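Local coordinates for lantibiotic dehydratase (Microbispora corallina, PDB 5EHK) that dehydrates serine and threonine residues of the NAI-107 precursor peptide in a tRNA-dependent reaction, probably by way of glutamylated side chains, at the interface of chains A and B. Numbering follows the deposited sequence. Chains: chain A/B, Lantibiotic dehydratase.

The interface of chains A and B. Residues chain A 207-208, 230; chain B 833, 837-838, 942.
The guanidinium groups of A:Arg208 and B:Arg942 stack face to face, their planes 5° apart. Over the centre of the B:Arg942 group lies NH2 of A:Arg208, while NH2 of B:Arg942 lies over the facing side of the A:Arg208 group, towards its rim; CZ of A:Arg208 and CZ of B:Arg942 are 3.5 Å apart. At the edges, in plane, are CB of A:Ser230 for the first group and the carboxylate carbon of B:Asp837 for the second. This patch of the two-fold symmetric contact between two copies of a LanB-type dehydratase, which may or may not be the biological dimer, illustrates how like-charged arginines can pair when acids flank them. B:Arg942, at the end of helix 920-942, grips B:Asp837 of helix 828-837 end-on: NH2 of B:Arg942 gives a hydrogen bond of 2.7 Å to OD2 of B:Asp837, and NH1 of B:Arg942 one of 2.9 Å to OD1 of B:Asp837, on its syn lone pair. This pair of hydrogen bonds fixes the rotation of the B:Arg942 guanidinium. OD2 of B:Asp837 also forms a longer salt bridge, 3.7 Å, with NE of A:Arg208, whose plane is turned 39° from the carboxylate, so one oxygen probably offsets charge on both arginines. Bends at chi2 and chi3 lay the A:Arg208 head over its partner. NH1 of A:Arg208 donates in plane to OG of A:Ser230 at 3.0 Å. With its hydroxyl anti to the backbone N (chi1 -174°), OG of A:Ser230 donates to OD2 of B:Asp833, 3.0 Å away on helix 828-837, reaching the syn side out of the carboxylate plane.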
# COMPACT_ATOMS: atom_id res chain seq x y z
N ASP A 207 17.21 34.13 0.75
CA ASP A 207 17.98 35.11 -0.00
C ASP A 207 18.57 34.51 -1.27
O ASP A 207 19.45 35.11 -1.90
CB ASP A 207 19.14 35.60 0.85
CG ASP A 207 20.09 34.48 1.19
OD1 ASP A 207 19.59 33.40 1.62
OD2 ASP A 207 21.31 34.64 0.98
N ARG A 208 18.10 33.33 -1.64
CA ARG A 208 18.60 32.67 -2.84
C ARG A 208 17.51 32.55 -3.89
O ARG A 208 16.31 32.45 -3.58
CB ARG A 208 19.09 31.26 -2.52
CG ARG A 208 20.11 31.19 -1.40
CD ARG A 208 21.13 30.12 -1.70
NE ARG A 208 22.45 30.71 -1.55
CZ ARG A 208 23.46 30.54 -2.39
NH1 ARG A 208 23.33 29.75 -3.44
NH2 ARG A 208 24.61 31.15 -2.15
N SER A 230 21.53 27.07 -7.65
CA SER A 230 21.23 27.92 -6.49
C SER A 230 22.08 29.17 -6.51
O SER A 230 23.26 29.12 -6.18
CB SER A 230 21.51 27.17 -5.19
OG SER A 230 21.10 27.92 -4.06
N ASP B 833 21.41 23.72 1.51
CA ASP B 833 21.38 25.18 1.60
C ASP B 833 21.01 25.69 3.00
O ASP B 833 21.60 26.66 3.49
CB ASP B 833 20.42 25.79 0.58
CG ASP B 833 21.05 25.95 -0.79
OD1 ASP B 833 22.31 25.92 -0.86
OD2 ASP B 833 20.29 26.10 -1.77
N ASP B 837 23.38 27.98 5.34
CA ASP B 837 23.03 29.38 5.63
C ASP B 837 22.24 29.66 6.92
O ASP B 837 22.47 30.68 7.57
CB ASP B 837 22.27 29.98 4.46
CG ASP B 837 23.03 29.89 3.17
OD1 ASP B 837 24.28 29.83 3.23
OD2 ASP B 837 22.38 29.90 2.09
N GLN B 838 21.31 28.78 7.26
CA GLN B 838 20.41 29.06 8.37
C GLN B 838 20.83 28.38 9.69
O GLN B 838 20.77 28.99 10.75
CB GLN B 838 18.97 28.67 7.99
CG GLN B 838 18.22 29.71 7.18
CD GLN B 838 18.72 29.80 5.73
OE1 GLN B 838 18.90 28.79 5.05
NE2 GLN B 838 18.94 31.02 5.26
N ARG B 942 29.68 24.12 -1.99
CA ARG B 942 28.93 25.18 -2.66
C ARG B 942 29.82 26.00 -3.64
O ARG B 942 29.35 26.50 -4.67
CB ARG B 942 28.24 26.10 -1.64
CG ARG B 942 27.75 27.41 -2.26
CD ARG B 942 27.24 28.40 -1.24
NE ARG B 942 25.84 28.19 -0.89
CZ ARG B 942 25.25 28.81 0.14
NH1 ARG B 942 25.97 29.63 0.90
NH2 ARG B 942 23.96 28.60 0.40